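Local coordinates for protein N6 adenine specific DNA methylase (Encephalitozoon cuniculi, PDB 3Q87) that binds S-adenosylmethionine and, as the catalytic subunit of the Mtq2-Trm112 complex, is responsible for methylating the translation termination factor eRF1, at residues B[26-31]-B[69-74]; B[30-35]-B[47-52]; B[102-107]-B[130-135]; B[121-126]-B[157-162]. One frame throughout, in Å; residues are numbered along the deposited sequence.

Contact 1: B[26-31]-B[69-74]; sequences IVLDLG and DLLCSI. With SAM (S-adenosylmethionine), chain D.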
# COMPACT_ATOMS: atom_id res chain seq x y z
N ILE B 26 -0.67 9.71 -2.64
CA ILE B 26 -0.66 8.26 -2.76
C ILE B 26 -0.54 7.74 -1.33
O ILE B 26 0.43 8.01 -0.65
CB ILE B 26 0.51 7.74 -3.63
CG1 ILE B 26 0.36 8.23 -5.07
CG2 ILE B 26 0.54 6.21 -3.62
CD1 ILE B 26 1.57 7.82 -5.96
N VAL B 27 -1.56 7.02 -0.87
CA VAL B 27 -1.65 6.64 0.53
C VAL B 27 -1.65 5.14 0.67
O VAL B 27 -2.35 4.43 -0.06
CB VAL B 27 -2.95 7.17 1.20
CG1 VAL B 27 -3.00 6.78 2.69
CG2 VAL B 27 -3.06 8.67 1.03
N LEU B 28 -0.84 4.66 1.60
CA LEU B 28 -0.81 3.24 1.89
C LEU B 28 -1.66 3.01 3.13
O LEU B 28 -1.31 3.51 4.20
CB LEU B 28 0.62 2.78 2.15
CG LEU B 28 0.81 1.27 2.34
CD1 LEU B 28 0.74 0.54 1.01
CD2 LEU B 28 2.15 0.99 3.02
N ASP B 29 -2.77 2.30 2.97
CA ASP B 29 -3.59 1.88 4.11
C ASP B 29 -3.05 0.52 4.57
O ASP B 29 -3.40 -0.52 4.02
CB ASP B 29 -5.07 1.74 3.69
CG ASP B 29 -5.96 1.20 4.82
OD1 ASP B 29 -5.50 1.13 5.99
OD2 ASP B 29 -7.13 0.84 4.53
N LEU B 30 -2.17 0.56 5.56
CA LEU B 30 -1.48 -0.62 6.04
C LEU B 30 -2.35 -1.33 7.08
O LEU B 30 -2.84 -0.69 8.00
CB LEU B 30 -0.16 -0.17 6.67
CG LEU B 30 0.85 -1.21 7.14
CD1 LEU B 30 1.28 -2.07 5.99
CD2 LEU B 30 2.07 -0.50 7.76
N GLY B 31 -2.52 -2.65 6.95
CA GLY B 31 -3.45 -3.37 7.81
C GLY B 31 -4.88 -2.93 7.49
O GLY B 31 -5.66 -2.57 8.37
N ASP B 69 3.63 -8.31 4.36
CA ASP B 69 4.07 -8.19 5.75
C ASP B 69 4.66 -6.79 5.91
O ASP B 69 5.74 -6.50 5.41
CB ASP B 69 5.10 -9.29 6.07
CG ASP B 69 5.41 -9.42 7.56
OD1 ASP B 69 5.14 -8.47 8.33
OD2 ASP B 69 5.92 -10.48 7.95
N LEU B 70 3.92 -5.90 6.58
CA LEU B 70 4.33 -4.51 6.69
C LEU B 70 4.73 -3.95 5.32
O LEU B 70 3.94 -4.02 4.39
CB LEU B 70 5.45 -4.34 7.72
CG LEU B 70 5.13 -4.70 9.18
CD1 LEU B 70 6.32 -4.37 10.07
CD2 LEU B 70 3.89 -3.99 9.68
N LEU B 71 5.97 -3.46 5.18
CA LEU B 71 6.36 -2.65 4.03
C LEU B 71 7.42 -3.27 3.11
O LEU B 71 7.81 -2.65 2.12
CB LEU B 71 6.85 -1.28 4.50
CG LEU B 71 5.95 -0.51 5.48
CD1 LEU B 71 6.71 0.62 6.18
CD2 LEU B 71 4.74 0.03 4.78
N CYS B 72 7.87 -4.48 3.42
CA CYS B 72 8.98 -5.12 2.72
C CYS B 72 8.82 -5.16 1.21
O CYS B 72 9.79 -5.05 0.46
CB CYS B 72 9.20 -6.56 3.22
SG CYS B 72 9.13 -6.77 5.02
N SER B 73 7.58 -5.35 0.75
CA SER B 73 7.31 -5.45 -0.67
C SER B 73 6.79 -4.13 -1.26
O SER B 73 6.33 -4.07 -2.40
CB SER B 73 6.28 -6.55 -0.92
OG SER B 73 5.07 -6.26 -0.24
N ILE B 74 6.88 -3.08 -0.46
CA ILE B 74 6.43 -1.76 -0.89
C ILE B 74 7.62 -0.84 -1.14
O ILE B 74 8.51 -0.72 -0.30
CB ILE B 74 5.50 -1.09 0.18
CG1 ILE B 74 4.30 -1.99 0.49
CG2 ILE B 74 5.02 0.29 -0.30
CD1 ILE B 74 3.49 -2.42 -0.77
N SAM D . -7.58 -0.96 9.38
CA SAM D . -8.52 -1.80 10.13
C SAM D . -9.33 -0.92 11.09
O SAM D . -10.43 -1.27 11.53
OXT SAM D . -8.91 0.18 11.45
CB SAM D . -7.86 -3.02 10.85
CG SAM D . -6.92 -2.83 12.06
SD SAM D . -6.39 -4.34 12.99
CE SAM D . -6.20 -3.73 14.67
C5' SAM D . -4.66 -4.55 12.51
C4' SAM D . -4.60 -5.11 11.09
O4' SAM D . -3.25 -5.32 10.72
C3' SAM D . -5.33 -6.44 10.94
O3' SAM D . -6.15 -6.36 9.80
C2' SAM D . -4.22 -7.45 10.72
O2' SAM D . -4.58 -8.51 9.86
C1' SAM D . -3.16 -6.58 10.09
N9 SAM D . -1.80 -7.06 10.32
C8 SAM D . -1.30 -7.77 11.39
N7 SAM D . 0.02 -7.97 11.16
C5 SAM D . 0.34 -7.39 9.97
C6 SAM D . 1.52 -7.28 9.25
N6 SAM D . 2.64 -7.81 9.73
N1 SAM D . 1.53 -6.61 8.04
C2 SAM D . 0.38 -6.04 7.52
N3 SAM D . -0.80 -6.16 8.25
C4 SAM D . -0.80 -6.82 9.43

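Contact 2: B[30-35]-B[47-52]; sequences LGTSTG and VVSTDL. With SAM (S-adenosylmethionine), chain D.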
# COMPACT_ATOMS: atom_id res chain seq x y z
N LEU B 30 -2.17 0.56 5.56
CA LEU B 30 -1.48 -0.62 6.04
C LEU B 30 -2.35 -1.33 7.08
O LEU B 30 -2.84 -0.69 8.00
CB LEU B 30 -0.16 -0.17 6.67
CG LEU B 30 0.85 -1.21 7.14
CD1 LEU B 30 1.28 -2.07 5.99
CD2 LEU B 30 2.07 -0.50 7.76
N GLY B 31 -2.52 -2.65 6.95
CA GLY B 31 -3.45 -3.37 7.81
C GLY B 31 -4.88 -2.93 7.49
O GLY B 31 -5.66 -2.57 8.37
N THR B 32 -5.22 -2.97 6.21
CA THR B 32 -6.48 -2.45 5.73
C THR B 32 -7.65 -3.27 6.23
O THR B 32 -8.77 -2.76 6.30
CB THR B 32 -6.53 -2.42 4.18
OG1 THR B 32 -7.78 -1.89 3.75
CG2 THR B 32 -6.35 -3.82 3.62
N SER B 33 -7.40 -4.53 6.56
CA SER B 33 -8.48 -5.47 6.89
C SER B 33 -9.52 -5.50 5.76
O SER B 33 -9.17 -5.81 4.62
CB SER B 33 -9.10 -5.14 8.24
OG SER B 33 -9.97 -6.19 8.66
N THR B 34 -10.79 -5.19 6.05
CA THR B 34 -11.80 -5.15 4.98
C THR B 34 -12.03 -3.76 4.34
O THR B 34 -12.96 -3.57 3.54
CB THR B 34 -13.18 -5.77 5.41
OG1 THR B 34 -13.66 -5.12 6.59
CG2 THR B 34 -13.05 -7.27 5.67
N GLY B 35 -11.20 -2.79 4.71
CA GLY B 35 -11.08 -1.56 3.94
C GLY B 35 -11.97 -0.39 4.32
O GLY B 35 -12.20 0.50 3.50
N VAL B 47 -5.14 5.04 -3.29
CA VAL B 47 -4.84 4.20 -2.13
C VAL B 47 -4.37 2.82 -2.53
O VAL B 47 -4.98 2.17 -3.38
CB VAL B 47 -6.09 4.03 -1.23
CG1 VAL B 47 -5.74 3.22 0.03
CG2 VAL B 47 -6.70 5.40 -0.86
N VAL B 48 -3.27 2.38 -1.93
CA VAL B 48 -2.88 0.99 -1.97
C VAL B 48 -3.21 0.40 -0.61
O VAL B 48 -2.86 0.96 0.40
CB VAL B 48 -1.38 0.83 -2.27
CG1 VAL B 48 -1.00 -0.67 -2.32
CG2 VAL B 48 -1.07 1.50 -3.59
N SER B 49 -3.91 -0.73 -0.58
CA SER B 49 -4.33 -1.31 0.69
C SER B 49 -3.71 -2.69 0.90
O SER B 49 -3.80 -3.56 0.02
CB SER B 49 -5.86 -1.39 0.72
OG SER B 49 -6.40 -0.15 0.32
N THR B 50 -3.07 -2.88 2.05
CA THR B 50 -2.33 -4.11 2.31
C THR B 50 -2.72 -4.74 3.64
O THR B 50 -3.12 -4.04 4.56
CB THR B 50 -0.79 -3.90 2.32
OG1 THR B 50 -0.41 -3.28 3.56
CG2 THR B 50 -0.34 -3.02 1.15
N ASP B 51 -2.61 -6.06 3.72
CA ASP B 51 -2.85 -6.78 4.97
C ASP B 51 -2.15 -8.13 4.91
O ASP B 51 -1.89 -8.67 3.83
CB ASP B 51 -4.36 -6.98 5.21
CG ASP B 51 -4.71 -7.09 6.69
OD1 ASP B 51 -5.35 -6.17 7.22
OD2 ASP B 51 -4.30 -8.08 7.33
N LEU B 52 -1.80 -8.65 6.08
CA LEU B 52 -1.24 -9.98 6.19
C LEU B 52 -2.35 -11.02 6.08
O LEU B 52 -2.12 -12.16 5.68
CB LEU B 52 -0.52 -10.12 7.54
CG LEU B 52 0.32 -11.37 7.77
CD1 LEU B 52 1.44 -11.41 6.72
CD2 LEU B 52 0.90 -11.35 9.18
N SAM D . -7.58 -0.96 9.38
CA SAM D . -8.52 -1.80 10.13
C SAM D . -9.33 -0.92 11.09
O SAM D . -10.43 -1.27 11.53
OXT SAM D . -8.91 0.18 11.45
CB SAM D . -7.86 -3.02 10.85
CG SAM D . -6.92 -2.83 12.06
SD SAM D . -6.39 -4.34 12.99
CE SAM D . -6.20 -3.73 14.67
C5' SAM D . -4.66 -4.55 12.51
C4' SAM D . -4.60 -5.11 11.09
O4' SAM D . -3.25 -5.32 10.72
C3' SAM D . -5.33 -6.44 10.94
O3' SAM D . -6.15 -6.36 9.80
C2' SAM D . -4.22 -7.45 10.72
O2' SAM D . -4.58 -8.51 9.86
C1' SAM D . -3.16 -6.58 10.09
N9 SAM D . -1.80 -7.06 10.32
C8 SAM D . -1.30 -7.77 11.39
N7 SAM D . 0.02 -7.97 11.16
C5 SAM D . 0.34 -7.39 9.97
C6 SAM D . 1.52 -7.28 9.25
N6 SAM D . 2.64 -7.81 9.73
N1 SAM D . 1.53 -6.61 8.04
C2 SAM D . 0.38 -6.04 7.52
N3 SAM D . -0.80 -6.16 8.25
C4 SAM D . -0.80 -6.82 9.43

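Contact 3: B[102-107]-B[130-135]; sequences LGREVI and KEVLAR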
# COMPACT_ATOMS: atom_id res chain seq x y z
N LEU B 102 4.23 -5.84 25.46
CA LEU B 102 3.77 -4.46 25.50
C LEU B 102 2.77 -4.13 24.38
O LEU B 102 2.37 -2.98 24.21
CB LEU B 102 4.95 -3.48 25.43
CG LEU B 102 5.48 -2.76 26.68
CD1 LEU B 102 4.37 -2.48 27.69
CD2 LEU B 102 6.61 -3.50 27.33
N GLY B 103 2.36 -5.15 23.62
CA GLY B 103 1.56 -4.95 22.42
C GLY B 103 2.31 -4.18 21.35
O GLY B 103 1.69 -3.63 20.41
N ARG B 104 3.63 -4.17 21.46
CA ARG B 104 4.49 -3.24 20.70
C ARG B 104 5.35 -3.87 19.61
O ARG B 104 6.03 -3.17 18.85
CB ARG B 104 5.41 -2.49 21.66
CG ARG B 104 4.76 -1.30 22.32
CD ARG B 104 5.08 -0.05 21.55
NE ARG B 104 6.53 0.08 21.43
CZ ARG B 104 7.32 0.57 22.39
NH1 ARG B 104 6.79 0.99 23.54
NH2 ARG B 104 8.62 0.64 22.20
N GLU B 105 5.33 -5.19 19.51
CA GLU B 105 6.23 -5.87 18.59
C GLU B 105 6.04 -5.50 17.12
O GLU B 105 7.02 -5.33 16.39
CB GLU B 105 6.20 -7.38 18.81
CG GLU B 105 6.69 -7.77 20.21
CD GLU B 105 6.95 -9.25 20.39
OE1 GLU B 105 7.24 -9.94 19.39
OE2 GLU B 105 6.87 -9.74 21.54
N VAL B 106 4.79 -5.37 16.67
CA VAL B 106 4.57 -5.00 15.27
C VAL B 106 4.79 -3.50 15.09
O VAL B 106 5.41 -3.06 14.13
CB VAL B 106 3.16 -5.42 14.75
CG1 VAL B 106 3.03 -5.13 13.25
CG2 VAL B 106 2.93 -6.90 14.99
N ILE B 107 4.29 -2.72 16.05
CA ILE B 107 4.50 -1.28 16.03
C ILE B 107 5.98 -0.95 15.89
O ILE B 107 6.37 -0.12 15.06
CB ILE B 107 3.96 -0.63 17.32
CG1 ILE B 107 2.43 -0.63 17.30
CG2 ILE B 107 4.52 0.80 17.49
CD1 ILE B 107 1.80 -0.55 18.69
N LYS B 130 4.60 7.27 24.60
CA LYS B 130 5.78 8.12 24.67
C LYS B 130 7.01 7.42 24.12
O LYS B 130 7.83 8.04 23.46
CB LYS B 130 6.02 8.59 26.10
CG LYS B 130 4.99 9.58 26.59
CD LYS B 130 5.38 10.20 27.92
CE LYS B 130 4.34 11.20 28.38
NZ LYS B 130 4.84 12.06 29.48
N GLU B 131 7.16 6.13 24.40
CA GLU B 131 8.25 5.36 23.82
C GLU B 131 8.10 5.27 22.30
O GLU B 131 9.08 5.23 21.56
CB GLU B 131 8.32 3.96 24.43
CG GLU B 131 8.67 3.95 25.91
CD GLU B 131 8.80 2.54 26.47
OE1 GLU B 131 8.72 1.57 25.69
OE2 GLU B 131 8.98 2.41 27.71
N VAL B 132 6.85 5.23 21.83
CA VAL B 132 6.60 5.21 20.39
C VAL B 132 7.01 6.54 19.77
O VAL B 132 7.71 6.57 18.77
CB VAL B 132 5.11 4.89 20.05
CG1 VAL B 132 4.91 4.84 18.52
CG2 VAL B 132 4.66 3.59 20.71
N LEU B 133 6.57 7.64 20.37
CA LEU B 133 6.98 8.96 19.90
C LEU B 133 8.50 9.08 19.83
O LEU B 133 9.06 9.54 18.84
CB LEU B 133 6.44 10.04 20.83
CG LEU B 133 4.93 10.21 20.80
CD1 LEU B 133 4.53 11.20 21.88
CD2 LEU B 133 4.50 10.67 19.41
N ALA B 134 9.17 8.65 20.89
CA ALA B 134 10.62 8.71 20.95
C ALA B 134 11.27 7.93 19.81
O ALA B 134 12.19 8.42 19.14
CB ALA B 134 11.11 8.18 22.31
N ARG B 135 10.79 6.71 19.58
CA ARG B 135 11.38 5.87 18.53
C ARG B 135 11.21 6.52 17.17
O ARG B 135 12.09 6.42 16.31
CB ARG B 135 10.76 4.48 18.53
CG ARG B 135 11.40 3.53 19.52
CD ARG B 135 10.79 2.15 19.37
NE ARG B 135 11.23 1.24 20.42
CZ ARG B 135 11.89 0.11 20.20
NH1 ARG B 135 12.19 -0.26 18.97
NH2 ARG B 135 12.24 -0.65 21.22

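Contact 4: B[121-126]-B[157-162]; sequences LLVIEA and YIIKGE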
# COMPACT_ATOMS: atom_id res chain seq x y z
N LEU B 121 -0.44 6.93 12.88
CA LEU B 121 -0.35 5.65 13.58
C LEU B 121 -1.26 5.65 14.81
O LEU B 121 -1.29 6.63 15.55
CB LEU B 121 1.09 5.38 14.01
CG LEU B 121 1.36 4.13 14.84
CD1 LEU B 121 1.12 2.86 14.02
CD2 LEU B 121 2.80 4.16 15.36
N LEU B 122 -2.00 4.57 15.02
CA LEU B 122 -2.84 4.45 16.20
C LEU B 122 -2.15 3.57 17.22
O LEU B 122 -1.59 2.53 16.89
CB LEU B 122 -4.23 3.89 15.86
CG LEU B 122 -5.20 3.76 17.05
CD1 LEU B 122 -6.63 3.80 16.57
CD2 LEU B 122 -4.96 2.49 17.87
N VAL B 123 -2.21 3.99 18.48
CA VAL B 123 -1.60 3.26 19.56
C VAL B 123 -2.55 3.35 20.76
O VAL B 123 -3.42 4.20 20.79
CB VAL B 123 -0.23 3.87 19.90
CG1 VAL B 123 0.21 3.44 21.25
CG2 VAL B 123 0.81 3.50 18.83
N ILE B 124 -2.41 2.45 21.73
CA ILE B 124 -3.18 2.56 22.96
C ILE B 124 -2.25 2.82 24.16
O ILE B 124 -1.04 2.66 24.05
CB ILE B 124 -4.06 1.32 23.22
CG1 ILE B 124 -3.19 0.07 23.37
CG2 ILE B 124 -5.09 1.16 22.10
CD1 ILE B 124 -3.97 -1.14 23.86
N GLU B 125 -2.82 3.22 25.29
CA GLU B 125 -2.03 3.60 26.45
C GLU B 125 -1.05 2.50 26.84
O GLU B 125 0.09 2.77 27.22
CB GLU B 125 -2.95 3.95 27.62
CG GLU B 125 -2.28 4.74 28.74
CD GLU B 125 -3.31 5.34 29.68
OE1 GLU B 125 -3.86 6.42 29.36
OE2 GLU B 125 -3.57 4.74 30.74
N ALA B 126 -1.49 1.25 26.74
CA ALA B 126 -0.65 0.13 27.15
C ALA B 126 0.62 -0.03 26.30
O ALA B 126 1.61 -0.62 26.76
CB ALA B 126 -1.45 -1.16 27.16
N TYR B 157 -4.55 6.68 21.17
CA TYR B 157 -3.73 7.80 20.74
C TYR B 157 -3.43 7.75 19.24
O TYR B 157 -2.93 6.74 18.73
CB TYR B 157 -2.41 7.82 21.51
CG TYR B 157 -2.58 7.89 23.01
CD1 TYR B 157 -2.32 9.06 23.71
CD2 TYR B 157 -2.99 6.78 23.73
CE1 TYR B 157 -2.48 9.13 25.09
CE2 TYR B 157 -3.15 6.83 25.11
CZ TYR B 157 -2.89 8.01 25.78
OH TYR B 157 -3.05 8.07 27.15
N ILE B 158 -3.74 8.83 18.54
CA ILE B 158 -3.41 8.92 17.13
C ILE B 158 -2.16 9.76 16.92
O ILE B 158 -2.15 10.97 17.17
CB ILE B 158 -4.58 9.47 16.33
CG1 ILE B 158 -5.75 8.49 16.41
CG2 ILE B 158 -4.14 9.73 14.88
CD1 ILE B 158 -7.04 9.08 15.92
N ILE B 159 -1.11 9.10 16.48
CA ILE B 159 0.17 9.76 16.27
C ILE B 159 0.32 10.21 14.83
O ILE B 159 0.09 9.44 13.90
CB ILE B 159 1.30 8.81 16.64
CG1 ILE B 159 1.19 8.44 18.12
CG2 ILE B 159 2.65 9.47 16.40
CD1 ILE B 159 2.38 7.64 18.62
N LYS B 160 0.68 11.48 14.64
CA LYS B 160 1.02 11.98 13.31
C LYS B 160 2.52 12.19 13.24
O LYS B 160 3.10 12.83 14.12
CB LYS B 160 0.29 13.27 12.97
CG LYS B 160 0.77 13.87 11.66
CD LYS B 160 -0.06 15.07 11.22
CE LYS B 160 0.48 15.65 9.93
NZ LYS B 160 -0.29 16.84 9.49
N GLY B 161 3.15 11.62 12.22
CA GLY B 161 4.59 11.74 12.06
C GLY B 161 4.93 12.37 10.73
O GLY B 161 4.32 12.05 9.71
N GLU B 162 5.89 13.27 10.73
CA GLU B 162 6.28 13.93 9.50
C GLU B 162 7.76 14.23 9.46
O GLU B 162 8.35 14.68 10.44
CB GLU B 162 5.47 15.21 9.27
CG GLU B 162 5.58 15.73 7.84
CD GLU B 162 4.69 16.93 7.56
OE1 GLU B 162 3.92 17.33 8.46
OE2 GLU B 162 4.78 17.48 6.44

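Contact 1: B[26-31]-B[69-74]
Leu28 and Leu71 meet methyl to methyl, CD2 of Leu28 lying 3.3 Å from CD2 of Leu71, closer than two methyl carbons usually come. The two side chains cross obliquely. Leu30 approaches the same Leu71 branch from the next inward-pointing position of strand 26-30, but at about a right angle, its CD2 4.0 Å from Leu71 CD2. One methyl of Leu71 is thus shared by two leucines of the strand. Two positions apart, both strand leucines point to the same side; CG anti to the backbone N (chi1 -174° in each) then sets each CG beside its own carbonyl carbon. The other methyl of Leu30, CD1, lies against the backbone of the loop, 3.7 Å from Leu70 O, and Ile74 closes the row more loosely, its CG1 4.4 Å from Leu28 CD1.

Between the segments the contact is apolar, and the polar work is done by the cofactor next to it. Leu70 N gives a nearly straight bond to SAM N1 (2.9 Å, 172°), while SAM N6 donates to Asp69 OD1 at 2.9 Å, so the loop recognises N1 and N6 of the adenine together. Asp69 OD1 also pairs with Arg109. At the end of the strand Gly31 O accepts a bond from the SAM amino group, and the positive phi of Gly31 favours glycine there.

Strand 26-30 runs between strands 46-51 and 81-84. Phe110 of helix 105-113 packs on Leu30 and Leu71, and another chain, the Trm112 subunit of the complex, touches Cys72, Ser73 and Ile74.

Contact 2: B[30-35]-B[47-52]
Asp51 OD1 is gripped from two sources: Ser33 N donates to it at 2.7 Å, and the SAM O3' hydroxyl donates to it as well. The amide meets OD1 on its anti side, 24° out of the carboxylate plane. The second oxygen, OD2, takes the other ribose hydroxyl, SAM O2', at 2.6 Å, so the carboxylate spans both hydroxyls of the sugar; OD2 also accepts from Asn53 N. With CG anti to the backbone N (chi1 -152°), the carboxylate is carried toward the loop and the ribose.

Thr50 O is the other shared acceptor. Thr32 N reaches it at 2.9 Å in a nearly straight bond, the donor standing somewhat off the carbonyl plane, and Gly31 N adds a weak, bent one. Beside them Thr32 lays CG2 3.4 Å from Thr50 O and turns OG1 toward Ser49 CB. That hydroxyl bonds to Asp29 and Thr38, and Ser49 OG is also held by Thr38. On the other side of the strand Thr50 OG1 comes within 3.2 Å of Leu30 CD1.

Having no side chain, Gly31 leaves room for the ribose, whose O4' lies close to where a CB would be. A glycine-rich loop after the first strand and an acidic residue ending the second, clasping the ribose hydroxyls, are the hallmark of the Rossmann-like SAM-binding site of class I methyltransferases.

Contact 3: B[102-107]-B[130-135]
Two bends in Arg104, at chi2 (-95°) and chi3 (-55°), turn its chain at CD and NE, and the guanidinium lies beside helix 129-138, with Glu131 and Arg135 at its edge. Glu131 comes to the meeting with a chain extended beyond CG. Its OE1 accepts from Arg104 NH1 at 2.9 Å in a salt bridge that is close to straight (164°). The oxygen lies near the guanidinium plane, whereas NH1 stands well out of the carboxylate plane on the anti side; the two flat groups are turned almost perpendicular to each other.

Arg135 reaches Arg104 tip to tip, with Arg104 NH2 only 3.2 Å from Arg135 NE. Two donors of like charge meet here without a bond; the carboxylates of Asp108, in a salt bridge with Arg104 NE, and of Glu131 probably offset the repulsion. Asn127 O also accepts from Arg104 NH1.

Beneath the charged tips the contact is apolar. Arg104 and Val132 slide past each other in opposite directions, Arg104 CD lying 3.8 Å from Val132 CG2, and the other Val132 methyl, CG1, faces Ile107 CG2 at 4.2 Å, these two side chains crossing at about a right angle. Val132 also packs on Ile159 of strand 155-162.

Helices 105-113 and 129-138 flank strand 118-124 in the chain and lie side by side against the sheet, a pairing of neighbouring helices that belongs to the alpha/beta layering of the Rossmann-like methyltransferase fold.

Contact 4: B[121-126]-B[157-162]
Backbone hydrogen bonds join the two antiparallel strands in two reciprocal pairs. Leu121 and Ile159 exchange both bonds, Ile159 N to Leu121 O being the shorter at 2.6 Å, and Val123 and Tyr157 do the same, Tyr157 N reaching Val123 O at 2.8 Å. Between these hydrogen-bonded pairs lies the non-hydrogen-bonded pair Leu122 and Ile158. Here CA-H...O contacts fill in, with Leu122 CA 3.4 Å from Tyr157 O and Ile158 CA 3.5 Å from Leu121 O.

Apolar contacts between side chains are lighter. Leu121 CB and Ile159 CB face each other at 4.3 Å, and Val123 CG2 approaches Ile159 CD1; helix 129-138 covers this face through Val132, Leu133 and Leu136. Leu122 and Ile158 point to the opposite face, where both touch Thr12 of helix 8-20.

One polar side-chain bond closes the end of the pair. Tyr157 OH donates to Glu125 OE1 at 2.9 Å, using the anti lone pair of that oxygen, with the ring and carboxylate planes 53° apart. CG of Tyr157 stands anti to the carbonyl carbon (chi1 -57°), and from there the ring extends beside Val123 and Glu125: Val123 O lies at the ring edge, in plane, and CE2 comes 3.6 Å from Glu125 N. Thr155 also bonds to Glu125 OE1.

Chemically, the main chain supplies a regular set of paired bonds in a buried setting, while the tyrosine-glutamate bond ends on exposed Glu125, so water may compete with it there. The main-chain bonds fix the register, and the Tyr157 side chain extends the contact beyond the strand end to Glu125.

In the fold
Following the chain from its N terminus, strand 26-30 opens contact 1 and runs straight into the loop that opens contact 2. The two start from the same stretch, sharing Leu30 and Gly31, and both touch SAM; contact 2 closes the shorter loop, at 47-52, and contact 1 the longer, at 69-74. Contacts 3 and 4 come later and cross: 102-107, 121-126, 130-135, then 157-162. They touch through Val132 against Leu121 and Ile159, and Leu133 against Ile159, tying helix 129-138 to the strands. Leu70 against Val106 links contact 1 to contact 3. Contacts 1, 2 and 4 reach one sheet, with contact 4 about 17 Å from contact 1 between centres.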